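Local coordinates for probable leucine/isoleucine/valine-binding protein (Rhodopirellula baltica, PDB 4KV7) that probably binds branched-chain amino acids or related small ligands as a periplasmic-type solute-binding protein, its exact ligand being unproven, at residues T142-D147 with A179-H183; L216-M222 with F241-A247. The protein carries 1 engineered substitution. All blocks are in the same frame, centred on the assembly; numbering follows the deposited sequence.

Contact 1: T142-D147 with A179-H183; sequences TAAMVD and AIRRH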
loop_
_atom_site.group_PDB
_atom_site.type_symbol
_atom_site.label_atom_id
_atom_site.label_comp_id
_atom_site.label_asym_id
_atom_site.label_seq_id
_atom_site.Cartn_x
_atom_site.Cartn_y
_atom_site.Cartn_z
ATOM N N THR A 142 9.304 7.354 4.431
ATOM C CA THR A 142 9.691 8.181 5.578
ATOM C C THR A 142 11.000 8.917 5.357
ATOM O O THR A 142 11.171 10.034 5.842
ATOM C CB THR A 142 9.721 7.388 6.907
ATOM O OG1 THR A 142 10.605 6.269 6.789
ATOM C CG2 THR A 142 8.316 6.926 7.306
ATOM N N ALA A 143 11.923 8.311 4.623
ATOM C CA ALA A 143 13.166 8.998 4.285
ATOM C C ALA A 143 12.855 10.222 3.434
ATOM O O ALA A 143 13.422 11.298 3.651
ATOM C CB ALA A 143 14.119 8.056 3.550
ATOM N N ALA A 144 11.978 10.063 2.451
ATOM C CA ALA A 144 11.620 11.187 1.590
ATOM C C ALA A 144 10.994 12.325 2.400
ATOM O O ALA A 144 11.346 13.489 2.217
ATOM C CB ALA A 144 10.689 10.734 0.487
HETATM N N MSE A 145 10.086 11.979 3.309
HETATM C CA MSE A 145 9.444 12.966 4.162
HETATM C C MSE A 145 10.450 13.697 5.035
HETATM O O MSE A 145 10.458 14.932 5.098
HETATM C CB MSE A 145 8.423 12.289 5.078
HETATM C CG MSE A 145 7.212 11.717 4.402
HETATM SE SE MSE A 145 6.213 10.836 5.773
HETATM C CE MSE A 145 4.538 10.483 4.828
ATOM N N VAL A 146 11.277 12.933 5.747
ATOM C CA VAL A 146 12.201 13.527 6.700
ATOM C C VAL A 146 13.208 14.418 5.985
ATOM O O VAL A 146 13.463 15.544 6.429
ATOM C CB VAL A 146 12.889 12.455 7.567
ATOM C CG1 VAL A 146 14.098 13.036 8.313
ATOM C CG2 VAL A 146 11.883 11.826 8.526
ATOM N N ASP A 147 13.782 13.939 4.885
ATOM C CA ASP A 147 14.747 14.758 4.163
ATOM C C ASP A 147 14.110 16.062 3.697
ATOM O O ASP A 147 14.727 17.122 3.773
ATOM C CB ASP A 147 15.323 14.006 2.957
ATOM C CG ASP A 147 16.280 12.888 3.346
ATOM O OD1 ASP A 147 16.773 12.878 4.489
ATOM O OD2 ASP A 147 16.534 12.011 2.488
ATOM N N ALA A 179 15.805 7.724 9.271
ATOM C CA ALA A 179 15.953 8.899 8.425
ATOM C C ALA A 179 16.419 10.113 9.228
ATOM O O ALA A 179 17.265 10.878 8.782
ATOM C CB ALA A 179 14.663 9.198 7.684
ATOM N N ILE A 180 15.865 10.280 10.423
ATOM C CA ILE A 180 16.266 11.363 11.314
ATOM C C ILE A 180 17.736 11.215 11.721
ATOM O O ILE A 180 18.494 12.189 11.739
ATOM C CB ILE A 180 15.336 11.407 12.551
ATOM C CG1 ILE A 180 13.964 11.965 12.157
ATOM C CG2 ILE A 180 15.937 12.252 13.666
ATOM C CD1 ILE A 180 12.867 11.744 13.196
ATOM N N ARG A 181 18.130 9.980 12.029
ATOM C CA ARG A 181 19.488 9.696 12.484
ATOM C C ARG A 181 20.548 10.022 11.455
ATOM O O ARG A 181 21.697 10.229 11.795
ATOM C CB ARG A 181 19.613 8.238 12.920
ATOM C CG ARG A 181 19.084 8.015 14.305
ATOM C CD ARG A 181 19.253 6.585 14.758
ATOM N NE ARG A 181 19.193 6.516 16.212
ATOM C CZ ARG A 181 18.798 5.455 16.908
ATOM N NH1 ARG A 181 18.419 4.346 16.294
ATOM N NH2 ARG A 181 18.792 5.512 18.234
ATOM N N ARG A 182 20.173 10.090 10.187
ATOM C CA ARG A 182 21.131 10.473 9.174
ATOM C C ARG A 182 21.500 11.946 9.318
ATOM O O ARG A 182 22.587 12.356 8.935
ATOM C CB ARG A 182 20.536 10.204 7.798
ATOM C CG ARG A 182 21.541 9.763 6.764
ATOM C CD ARG A 182 20.823 9.379 5.460
ATOM N NE ARG A 182 20.087 10.514 4.915
ATOM C CZ ARG A 182 20.653 11.571 4.340
ATOM N NH1 ARG A 182 19.897 12.565 3.895
ATOM N NH2 ARG A 182 21.972 11.649 4.222
ATOM N N HIS A 183 20.577 12.731 9.876
ATOM C CA HIS A 183 20.777 14.167 10.075
ATOM C C HIS A 183 21.272 14.539 11.465
ATOM O O HIS A 183 21.931 15.554 11.635
ATOM C CB HIS A 183 19.470 14.920 9.810
ATOM C CG HIS A 183 19.001 14.810 8.401
ATOM N ND1 HIS A 183 19.591 15.506 7.370
ATOM C CD2 HIS A 183 18.024 14.057 7.841
ATOM C CE1 HIS A 183 18.982 15.202 6.237
ATOM N NE2 HIS A 183 18.030 14.325 6.496
HETATM O O HOH W 1 17.423 10.663 5.983
#

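Contact 2: L216-M222 with F241-A247; sequences LPKAVIM and FNPQFLA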
loop_
_atom_site.group_PDB
_atom_site.type_symbol
_atom_site.label_atom_id
_atom_site.label_comp_id
_atom_site.label_asym_id
_atom_site.label_seq_id
_atom_site.Cartn_x
_atom_site.Cartn_y
_atom_site.Cartn_z
ATOM N N LEU A 216 7.355 21.042 21.068
ATOM C CA LEU A 216 6.125 20.643 20.392
ATOM C C LEU A 216 6.431 20.306 18.933
ATOM O O LEU A 216 7.145 21.054 18.269
ATOM C CB LEU A 216 5.116 21.786 20.464
ATOM C CG LEU A 216 3.727 21.561 19.872
ATOM C CD1 LEU A 216 2.905 20.608 20.744
ATOM C CD2 LEU A 216 3.004 22.884 19.675
ATOM N N PRO A 217 5.921 19.175 18.433
ATOM C CA PRO A 217 6.237 18.836 17.041
ATOM C C PRO A 217 5.687 19.853 16.046
ATOM O O PRO A 217 4.569 20.357 16.217
ATOM C CB PRO A 217 5.542 17.486 16.843
ATOM C CG PRO A 217 5.396 16.924 18.208
ATOM C CD PRO A 217 5.152 18.111 19.099
ATOM N N LYS A 218 6.485 20.162 15.026
ATOM C CA LYS A 218 6.028 21.002 13.923
ATOM C C LYS A 218 5.531 20.167 12.758
ATOM O O LYS A 218 4.836 20.678 11.878
ATOM C CB LYS A 218 7.129 21.947 13.453
ATOM C CG LYS A 218 7.438 23.035 14.456
ATOM C CD LYS A 218 8.496 24.007 13.942
ATOM C CE LYS A 218 8.578 25.247 14.825
ATOM N NZ LYS A 218 8.796 24.921 16.258
ATOM N N ALA A 219 5.877 18.886 12.768
ATOM C CA ALA A 219 5.435 17.964 11.742
ATOM C C ALA A 219 5.075 16.671 12.434
ATOM O O ALA A 219 5.776 16.248 13.362
ATOM C CB ALA A 219 6.550 17.717 10.724
ATOM N N VAL A 220 3.993 16.044 11.990
ATOM C CA VAL A 220 3.584 14.751 12.517
ATOM C C VAL A 220 3.410 13.784 11.356
ATOM O O VAL A 220 2.559 13.977 10.483
ATOM C CB VAL A 220 2.275 14.838 13.327
ATOM C CG1 VAL A 220 1.822 13.460 13.764
ATOM C CG2 VAL A 220 2.463 15.736 14.541
ATOM N N ILE A 221 4.241 12.746 11.353
ATOM C CA ILE A 221 4.183 11.671 10.377
ATOM C C ILE A 221 3.221 10.612 10.894
ATOM O O ILE A 221 3.397 10.057 11.986
ATOM C CB ILE A 221 5.598 11.104 10.098
ATOM C CG1 ILE A 221 6.433 12.161 9.366
ATOM C CG2 ILE A 221 5.521 9.827 9.271
ATOM C CD1 ILE A 221 7.932 11.848 9.254
HETATM N N MSE A 222 2.192 10.348 10.098
HETATM C CA MSE A 222 1.115 9.438 10.481
HETATM C C MSE A 222 1.284 8.082 9.818
HETATM O O MSE A 222 1.228 7.957 8.584
HETATM C CB MSE A 222 -0.241 10.036 10.114
HETATM C CG MSE A 222 -0.473 11.399 10.737
HETATM SE SE MSE A 222 -2.249 12.142 10.476
HETATM C CE MSE A 222 -2.303 12.047 8.538
ATOM N N PHE A 241 -3.796 22.583 18.077
ATOM C CA PHE A 241 -2.543 22.028 17.582
ATOM C C PHE A 241 -2.629 21.809 16.076
ATOM O O PHE A 241 -3.421 20.990 15.614
ATOM C CB PHE A 241 -2.266 20.702 18.290
ATOM C CG PHE A 241 -0.990 20.024 17.870
ATOM C CD1 PHE A 241 0.218 20.709 17.863
ATOM C CD2 PHE A 241 -0.996 18.680 17.535
ATOM C CE1 PHE A 241 1.391 20.067 17.491
ATOM C CE2 PHE A 241 0.171 18.034 17.167
ATOM C CZ PHE A 241 1.366 18.733 17.154
ATOM N N ASN A 242 -1.806 22.531 15.319
ATOM C CA ASN A 242 -1.860 22.478 13.861
ATOM C C ASN A 242 -0.492 22.303 13.195
ATOM O O ASN A 242 -0.026 23.181 12.467
ATOM C CB ASN A 242 -2.555 23.729 13.309
ATOM C CG ASN A 242 -4.011 23.829 13.735
ATOM O OD1 ASN A 242 -4.890 23.220 13.122
ATOM N ND2 ASN A 242 -4.273 24.600 14.783
ATOM N N PRO A 243 0.157 21.158 13.427
ATOM C CA PRO A 243 1.442 20.902 12.776
ATOM C C PRO A 243 1.219 20.551 11.314
ATOM O O PRO A 243 0.073 20.389 10.890
ATOM C CB PRO A 243 1.932 19.654 13.500
ATOM C CG PRO A 243 0.651 18.895 13.771
ATOM C CD PRO A 243 -0.331 19.978 14.165
ATOM N N GLN A 244 2.294 20.412 10.552
ATOM C CA GLN A 244 2.183 19.798 9.238
ATOM C C GLN A 244 1.967 18.304 9.425
ATOM O O GLN A 244 2.813 17.622 10.005
ATOM C CB GLN A 244 3.461 20.028 8.437
ATOM C CG GLN A 244 3.481 19.312 7.098
ATOM C CD GLN A 244 2.452 19.862 6.130
ATOM O OE1 GLN A 244 2.530 21.017 5.724
ATOM N NE2 GLN A 244 1.494 19.028 5.735
ATOM N N PHE A 245 0.838 17.791 8.940
ATOM C CA PHE A 245 0.568 16.357 8.979
ATOM C C PHE A 245 1.036 15.722 7.685
ATOM O O PHE A 245 0.828 16.282 6.606
ATOM C CB PHE A 245 -0.926 16.092 9.186
ATOM C CG PHE A 245 -1.416 16.435 10.564
ATOM C CD1 PHE A 245 -1.094 15.621 11.639
ATOM C CD2 PHE A 245 -2.188 17.562 10.786
ATOM C CE1 PHE A 245 -1.537 15.914 12.905
ATOM C CE2 PHE A 245 -2.637 17.863 12.057
ATOM C CZ PHE A 245 -2.308 17.033 13.119
ATOM N N LEU A 246 1.670 14.563 7.797
ATOM C CA LEU A 246 2.110 13.809 6.622
ATOM C C LEU A 246 1.656 12.370 6.764
ATOM O O LEU A 246 1.990 11.709 7.748
ATOM C CB LEU A 246 3.632 13.820 6.473
ATOM C CG LEU A 246 4.290 15.200 6.386
ATOM C CD1 LEU A 246 4.754 15.698 7.756
ATOM C CD2 LEU A 246 5.449 15.179 5.402
ATOM N N ALA A 247 0.924 11.867 5.775
ATOM C CA ALA A 247 0.371 10.518 5.814
ATOM C C ALA A 247 1.172 9.603 4.904
ATOM O O ALA A 247 1.443 9.948 3.747
ATOM C CB ALA A 247 -1.073 10.551 5.362
#

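Contact 1: T142-D147 with A179-H183
A179 presses its CB against V146 of helix 138-151, where two neighbouring helices of the periplasmic binding protein fold cross at -40° and the axes of the two segments pass 9.4 Å apart. The tight part is apolar: A179 CB lies 3.7 Å from V146 CB and at the same distance from A143 CA, consistent with a small residue at this point, where the CA atoms of A143 and A179 are 5.0 Å apart. V146 CG1, anti to the backbone N (chi1 166°), rests against the carbonyl group of A179 and reaches I180 CG1, the two side chains crossing at about a right angle.

Toward the solvent side the contact becomes polar and hangs on one oxygen, D147 OD1. H183 NE2 donates to D147 OD1 on the anti side over 2.8 Å, with the carboxylate turned 82° to the imidazole. R182 NH1 reaches D147 OD1 at 3.2 Å, a salt bridge made from above the carboxylate plane, on the same face as the histidine. Replacing D147 with an alanine would probably leave H183 NE2 and the R182 guanidinium without their shared acceptor and free both groups to turn. A water fills the corner between the helices, donating to D147 OD1 and to A179 O while accepting from R182 NE at 2.9 Å.

Contact 2: L216-M222 with F241-A247
V220 and F245 lie side by side on adjacent parallel strands, the two strands of a beta-alpha-beta unit whose connecting helix is 226-238. Four backbone hydrogen bonds fix the register: Q244 N to K218 O, V220 N to Q244 O, L246 N to V220 O and M222 N to L246 O, the last the straightest at 173° and 2.7 Å long. On the face bearing V220 and M222, V220 CB sits 3.8 Å from F245 CD1, while V220 CG2, anti to its own carbonyl carbon, meets P243 CG at 3.7 Å. The selenium of selenomethionine M222 approaches the same F245 ring obliquely, 4.8 Å from the centroid, and the bend at chi3 (-55°) carries CE back to A247 CB.

P243 is wedged between two aromatic rings: its CD stands over the centre of the F241 ring and its CG over the rim of F245. Other neighbours hold the F241 ring as well: P217 O lies near the ring plane at the edge, 3.4 Å from F241 CE1, and L216 CD1 approaches F241 CE1 obliquely. Farther out, L232 and A236 of helix 226-238 back F245, and L207 and L211 of helix 204-211 back F241. Across the sheet, A219 CB and I221 CG1 both pack on L246 CD1, 4.0 Å away from A219 CB.

How the contacts relate
Both segments of contact 1 precede those of contact 2 in the chain, and the contact centres lie 15 Å apart on the same side of the molecule's centre. Contact 1 joins helices 138-151 and 167-183; contact 2 joins strands 219-223 and 244-247, neighbours in the mixed sheet. One flank of helix 138-151 meets helix 167-183, while selenomethionine M145 and V146 turn to the strands. M145 SE lies 3.7 Å from I221 CG2, M145 CE lies 3.8 Å from L246 CB, and V146 CG2 is 4.0 Å from I221 CD1. The helix pair is probably part of a helical layer covering the sheet, with helix 138-151 resting on its strands, consistent with one lobe of a periplasmic binding protein.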